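Long-range contacts in Hsp70/Hsp90 co-chaperone CNS1 (Saccharomyces cerevisiae, PDB 6HFM), which acts, through a protein of which this chain is the C-terminal domain, as a co-chaperone of Hsp90 and Hsp70 that stimulates the ATPase of SSA1: residues Glu3-Met8 with Glu38-Phe43; Val101-Glu106 with Leu139-Val144. All coordinates share one frame; numbering follows the deposited sequence.

Contact 1: Glu3-Met8 with Glu38-Phe43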
loop_
_atom_site.group_PDB
_atom_site.type_symbol
_atom_site.label_atom_id
_atom_site.label_comp_id
_atom_site.label_asym_id
_atom_site.label_seq_id
_atom_site.Cartn_x
_atom_site.Cartn_y
_atom_site.Cartn_z
ATOM N N GLU A 3 -19.008 -4.032 19.550
ATOM C CA GLU A 3 -19.321 -5.212 18.674
ATOM C C GLU A 3 -20.006 -4.772 17.378
ATOM O O GLU A 3 -19.606 -5.180 16.288
ATOM C CB GLU A 3 -20.205 -6.223 19.425
ATOM C CG GLU A 3 -20.430 -7.566 18.723
ATOM C CD GLU A 3 -19.253 -8.528 18.817
ATOM O OE1 GLU A 3 -19.113 -9.374 17.908
ATOM O OE2 GLU A 3 -18.470 -8.458 19.790
ATOM N N ASN A 4 -21.053 -3.962 17.531
ATOM C CA ASN A 4 -21.792 -3.354 16.409
ATOM C C ASN A 4 -20.897 -2.702 15.341
ATOM O O ASN A 4 -21.056 -2.981 14.150
ATOM C CB ASN A 4 -22.854 -2.349 16.914
ATOM C CG ASN A 4 -22.375 -1.505 18.093
ATOM O OD1 ASN A 4 -21.298 -0.908 18.049
ATOM N ND2 ASN A 4 -23.179 -1.459 19.153
ATOM N N LYS A 5 -19.967 -1.849 15.775
ATOM C CA LYS A 5 -19.016 -1.181 14.866
ATOM C C LYS A 5 -18.055 -2.166 14.214
ATOM O O LYS A 5 -17.772 -2.079 13.014
ATOM C CB LYS A 5 -18.209 -0.112 15.612
ATOM C CG LYS A 5 -17.334 0.738 14.699
ATOM C CD LYS A 5 -16.352 1.616 15.460
ATOM C CE LYS A 5 -16.961 2.936 15.897
ATOM N NZ LYS A 5 -15.895 3.890 16.308
ATOM N N LYS A 6 -17.563 -3.099 15.019
ATOM C CA LYS A 6 -16.586 -4.077 14.571
ATOM C C LYS A 6 -17.189 -5.048 13.544
ATOM O O LYS A 6 -16.580 -5.317 12.509
ATOM C CB LYS A 6 -16.004 -4.812 15.782
ATOM C CG LYS A 6 -15.212 -3.884 16.699
ATOM C CD LYS A 6 -14.772 -4.554 17.990
ATOM C CE LYS A 6 -13.964 -3.594 18.853
ATOM N NZ LYS A 6 -13.503 -4.233 20.117
ATOM N N ILE A 7 -18.399 -5.536 13.810
ATOM C CA ILE A 7 -19.076 -6.448 12.886
ATOM C C ILE A 7 -19.449 -5.733 11.577
ATOM O O ILE A 7 -19.364 -6.338 10.505
ATOM C CB ILE A 7 -20.305 -7.131 13.546
ATOM C CG1 ILE A 7 -19.860 -8.031 14.718
ATOM C CG2 ILE A 7 -21.102 -7.952 12.539
ATOM C CD1 ILE A 7 -19.098 -9.290 14.338
ATOM N N MET A 8 -19.847 -4.462 11.657
ATOM C CA MET A 8 -20.132 -3.678 10.446
ATOM C C MET A 8 -18.892 -3.541 9.570
ATOM O O MET A 8 -18.972 -3.701 8.349
ATOM C CB MET A 8 -20.649 -2.280 10.792
ATOM C CG MET A 8 -20.946 -1.402 9.578
ATOM S SD MET A 8 -22.225 -2.064 8.496
ATOM C CE MET A 8 -23.655 -1.633 9.478
ATOM N N GLU A 38 -15.695 5.869 7.396
ATOM C CA GLU A 38 -15.854 7.288 7.749
ATOM C C GLU A 38 -17.117 7.509 8.579
ATOM O O GLU A 38 -17.092 8.239 9.569
ATOM C CB GLU A 38 -15.856 8.165 6.498
ATOM C CG GLU A 38 -15.677 9.644 6.793
ATOM C CD GLU A 38 -15.296 10.463 5.571
ATOM O OE1 GLU A 38 -14.731 11.563 5.767
ATOM O OE2 GLU A 38 -15.561 10.027 4.422
ATOM N N ASP A 39 -18.207 6.849 8.180
ATOM C CA ASP A 39 -19.437 6.786 8.972
ATOM C C ASP A 39 -19.558 5.347 9.467
ATOM O O ASP A 39 -19.863 4.462 8.671
ATOM C CB ASP A 39 -20.647 7.172 8.117
ATOM C CG ASP A 39 -20.664 8.648 7.750
ATOM O OD1 ASP A 39 -21.564 9.057 6.984
ATOM O OD2 ASP A 39 -19.785 9.407 8.223
ATOM N N PRO A 40 -19.307 5.098 10.770
ATOM C CA PRO A 40 -19.152 3.702 11.236
ATOM C C PRO A 40 -20.341 2.759 11.013
ATOM O O PRO A 40 -20.138 1.549 10.942
ATOM C CB PRO A 40 -18.890 3.857 12.738
ATOM C CG PRO A 40 -18.400 5.238 12.913
ATOM C CD PRO A 40 -19.085 6.058 11.868
ATOM N N MET A 41 -21.556 3.299 10.911
ATOM C CA MET A 41 -22.753 2.479 10.666
ATOM C C MET A 41 -23.260 2.517 9.217
ATOM O O MET A 41 -24.391 2.109 8.951
ATOM C CB MET A 41 -23.861 2.873 11.656
ATOM C CG MET A 41 -23.523 2.526 13.096
ATOM S SD MET A 41 -23.359 0.745 13.342
ATOM C CE MET A 41 -21.744 0.681 14.087
ATOM N N ASP A 42 -22.415 2.957 8.282
ATOM C CA ASP A 42 -22.771 3.024 6.863
ATOM C C ASP A 42 -21.693 2.329 6.034
ATOM O O ASP A 42 -20.617 2.885 5.827
ATOM C CB ASP A 42 -22.927 4.485 6.432
ATOM C CG ASP A 42 -23.291 4.645 4.958
ATOM O OD1 ASP A 42 -23.544 3.638 4.262
ATOM O OD2 ASP A 42 -23.329 5.807 4.496
ATOM N N PHE A 43 -21.996 1.127 5.539
ATOM C CA PHE A 43 -21.023 0.347 4.752
ATOM C C PHE A 43 -20.538 1.044 3.460
ATOM O O PHE A 43 -19.454 0.720 2.969
ATOM C CB PHE A 43 -21.574 -1.052 4.410
ATOM C CG PHE A 43 -22.490 -1.076 3.207
ATOM C CD1 PHE A 43 -21.969 -1.227 1.921
ATOM C CD2 PHE A 43 -23.869 -0.957 3.352
ATOM C CE1 PHE A 43 -22.800 -1.237 0.809
ATOM C CE2 PHE A 43 -24.702 -0.971 2.243
ATOM C CZ PHE A 43 -24.171 -1.111 0.973
HETATM O O HOH W 1 -17.685 0.241 11.416
#

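Contact 2: Val101-Glu106 with Leu139-Val144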
loop_
_atom_site.group_PDB
_atom_site.type_symbol
_atom_site.label_atom_id
_atom_site.label_comp_id
_atom_site.label_asym_id
_atom_site.label_seq_id
_atom_site.Cartn_x
_atom_site.Cartn_y
_atom_site.Cartn_z
ATOM N N VAL A 101 8.437 7.751 -11.580
ATOM C CA VAL A 101 8.331 6.562 -10.713
ATOM C C VAL A 101 7.251 5.604 -11.193
ATOM O O VAL A 101 6.284 6.015 -11.839
ATOM C CB VAL A 101 8.082 6.902 -9.219
ATOM C CG1 VAL A 101 9.220 7.754 -8.666
ATOM C CG2 VAL A 101 6.724 7.564 -8.978
ATOM N N LEU A 102 7.440 4.324 -10.879
ATOM C CA LEU A 102 6.368 3.331 -10.948
ATOM C C LEU A 102 5.991 2.942 -9.525
ATOM O O LEU A 102 6.784 3.109 -8.594
ATOM C CB LEU A 102 6.819 2.101 -11.737
ATOM C CG LEU A 102 7.224 2.328 -13.195
ATOM C CD1 LEU A 102 7.623 1.002 -13.822
ATOM C CD2 LEU A 102 6.126 3.001 -13.997
ATOM N N VAL A 103 4.765 2.438 -9.367
ATOM C CA VAL A 103 4.252 1.997 -8.070
ATOM C C VAL A 103 3.982 0.495 -8.159
ATOM O O VAL A 103 3.296 0.037 -9.075
ATOM C CB VAL A 103 2.956 2.732 -7.675
ATOM C CG1 VAL A 103 2.509 2.331 -6.273
ATOM C CG2 VAL A 103 3.147 4.243 -7.749
ATOM N N PHE A 104 4.528 -0.255 -7.202
ATOM C CA PHE A 104 4.343 -1.700 -7.109
ATOM C C PHE A 104 3.673 -2.081 -5.794
ATOM O O PHE A 104 3.825 -1.399 -4.780
ATOM C CB PHE A 104 5.676 -2.437 -7.269
ATOM C CG PHE A 104 6.339 -2.189 -8.591
ATOM C CD1 PHE A 104 6.013 -2.955 -9.699
ATOM C CD2 PHE A 104 7.265 -1.164 -8.735
ATOM C CE1 PHE A 104 6.604 -2.717 -10.927
ATOM C CE2 PHE A 104 7.866 -0.921 -9.961
ATOM C CZ PHE A 104 7.532 -1.700 -11.061
ATOM N N MET A 105 2.893 -3.159 -5.841
ATOM C CA MET A 105 2.268 -3.736 -4.659
ATOM C C MET A 105 2.451 -5.245 -4.678
ATOM O O MET A 105 2.497 -5.859 -5.748
ATOM C CB MET A 105 0.781 -3.383 -4.612
ATOM C CG MET A 105 0.540 -1.881 -4.485
ATOM S SD MET A 105 -1.188 -1.354 -4.494
ATOM C CE MET A 105 -1.666 -1.800 -2.834
ATOM N N GLU A 106 2.564 -5.826 -3.488
ATOM C CA GLU A 106 2.725 -7.266 -3.335
ATOM C C GLU A 106 1.376 -7.965 -3.520
ATOM O O GLU A 106 0.342 -7.455 -3.074
ATOM C CB GLU A 106 3.317 -7.577 -1.960
ATOM C CG GLU A 106 3.679 -9.037 -1.727
ATOM C CD GLU A 106 4.334 -9.291 -0.376
ATOM O OE1 GLU A 106 4.927 -8.354 0.214
ATOM O OE2 GLU A 106 4.277 -10.449 0.091
ATOM N N LEU A 139 -2.309 -0.334 3.724
ATOM C CA LEU A 139 -1.681 -0.377 2.406
ATOM C C LEU A 139 -0.170 -0.507 2.563
ATOM O O LEU A 139 0.407 0.002 3.523
ATOM C CB LEU A 139 -1.989 0.893 1.603
ATOM C CG LEU A 139 -3.441 1.121 1.201
ATOM C CD1 LEU A 139 -3.629 2.545 0.696
ATOM C CD2 LEU A 139 -3.881 0.089 0.166
ATOM N N LYS A 140 0.449 -1.213 1.628
ATOM C CA LYS A 140 1.905 -1.234 1.483
ATOM C C LYS A 140 2.212 -1.070 -0.004
ATOM O O LYS A 140 1.788 -1.887 -0.819
ATOM C CB LYS A 140 2.495 -2.538 2.028
ATOM C CG LYS A 140 4.012 -2.649 1.901
ATOM C CD LYS A 140 4.596 -3.783 2.741
ATOM C CE LYS A 140 4.080 -5.169 2.358
ATOM N NZ LYS A 140 4.388 -5.640 0.973
ATOM N N ILE A 141 2.911 0.008 -0.349
ATOM C CA ILE A 141 3.277 0.290 -1.744
ATOM C C ILE A 141 4.782 0.529 -1.825
ATOM O O ILE A 141 5.411 0.944 -0.840
ATOM C CB ILE A 141 2.459 1.468 -2.360
ATOM C CG1 ILE A 141 2.863 2.831 -1.798
ATOM C CG2 ILE A 141 0.965 1.237 -2.160
ATOM C CD1 ILE A 141 2.301 4.000 -2.585
ATOM N N TYR A 142 5.338 0.244 -2.999
ATOM C CA TYR A 142 6.752 0.457 -3.290
ATOM C C TYR A 142 6.853 1.468 -4.419
ATOM O O TYR A 142 6.313 1.246 -5.501
ATOM C CB TYR A 142 7.430 -0.866 -3.696
ATOM C CG TYR A 142 7.319 -1.952 -2.641
ATOM C CD1 TYR A 142 8.301 -2.111 -1.665
ATOM C CD2 TYR A 142 6.206 -2.796 -2.596
ATOM C CE1 TYR A 142 8.192 -3.092 -0.680
ATOM C CE2 TYR A 142 6.089 -3.782 -1.625
ATOM C CZ TYR A 142 7.076 -3.924 -0.665
ATOM O OH TYR A 142 6.942 -4.898 0.297
ATOM N N ILE A 143 7.542 2.582 -4.166
ATOM C CA ILE A 143 7.757 3.611 -5.184
ATOM C C ILE A 143 9.195 3.473 -5.679
ATOM O O ILE A 143 10.144 3.621 -4.904
ATOM C CB ILE A 143 7.427 5.020 -4.636
ATOM C CG1 ILE A 143 5.911 5.124 -4.415
ATOM C CG2 ILE A 143 7.905 6.107 -5.594
ATOM C CD1 ILE A 143 5.419 6.432 -3.822
ATOM N N VAL A 144 9.342 3.142 -6.963
ATOM C CA VAL A 144 10.653 2.857 -7.571
ATOM C C VAL A 144 10.759 3.560 -8.927
ATOM O O VAL A 144 9.878 3.410 -9.761
ATOM C CB VAL A 144 10.856 1.334 -7.778
ATOM C CG1 VAL A 144 12.242 1.036 -8.346
ATOM C CG2 VAL A 144 10.671 0.589 -6.460
HETATM O O HOH W 2 2.233 -4.497 -0.883
#

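Contact 1: Glu3-Met8 with Glu38-Phe43
M41 has CG anti to its carbonyl carbon (chi1 -67°), and further bends bring its CE over the backbone of the first helical turn, 3.4 Å from CA of K5 and 3.7 Å from C of N4. M8 has CG anti to its backbone N (chi1 179°), which sets that CG 3.3 Å from the carbonyl O of P40, while its CE lies 3.8 Å from the carbonyl O of M41. Unbranched and flexible, methionine suits both places, since a thin chain can follow an uneven backbone surface. K5 and P40 lie side by side and point the same way: CE of the lysine rests 3.8 Å from CB of the proline, the methylenes lying alongside its CB-CG edge. P40 also fits the second position of the type I turn D39-D42, where its ring fixes phi. No direct hydrogen bond joins the segments; instead one water donates to O of K5 and to O of P40, at 2.8 Å from the K5 oxygen. OD1 of the poorly ordered N4 accepts a bent bond from N of K5. The contact lies on the surface, between the first turn of helix 4-15 and the loop from strand 36-37 to strand 47-55, with F43 continuing along the helix onto A12 and L15.

Contact 2: Val101-Glu106 with Leu139-Val144
Strands 101-106 and 139-144 run antiparallel at 145°, with L102-V144 and F104-Y142 as hydrogen-bonded pairs, the bond from N of V144 to O of L102 nearly straight (174°, 3.0 Å), and V103-I143 as the non-hydrogen-bonded pair between them. Beta-branched V101, V103, I141 and I143 suit extended backbone and pack against one another on the face that carries V103 and I143: CG2 of I143 meets CB of V101 at 3.7 Å, and CG1 of V103 meets CB of I141 at 4.0 Å. Further along, the slender M105 brings its CG to 3.9 Å from CG2 of I141. On the face of L102, F104, Y142 and V144, the F104 ring presents its edge to V144, with CE2 4.3 Å from CB. The Y142 ring turns its own edge toward the carbonyl O of F104. At the end of the pair, K140 bends at chi3 and chi4, and its NZ forms a salt bridge with OE1 of E106 at 2.9 Å, reaching the anti side of the carboxylate, out of its plane. NZ also donates to OH of Y142 at 2.7 Å and to a water that links N of E106 with O of K140. E106 makes further salt bridges, OE1 with R164 and OE2 with R165, and K140 a cation-pi contact with F135; three cationic groups probably hold the buried carboxylate ionised.

In the fold
From the N terminus, helix 4-15 comes first among the helices and strands, and contact 1 closes the first loop when residues 38-43, after strand 36-37, return to its first turn. The chain then passes through strands 47-55 and 60-68 and helix 73-82 before strand 101-106. Contact 2 closes a second loop, spanning strand 112-114 and helix 121-126, when strand 139-145 pairs back. The two loops follow in series, neither enclosing nor crossing the other, and the contacts stay apart, their centres about 29 Å from each other. Contact 1 ties the N-terminal helix to a peripheral loop; contact 2 joins central strands of the Wheel domain. Strand 47-55 connects them, following the loop of contact 1 and pairing in parallel with 139-145.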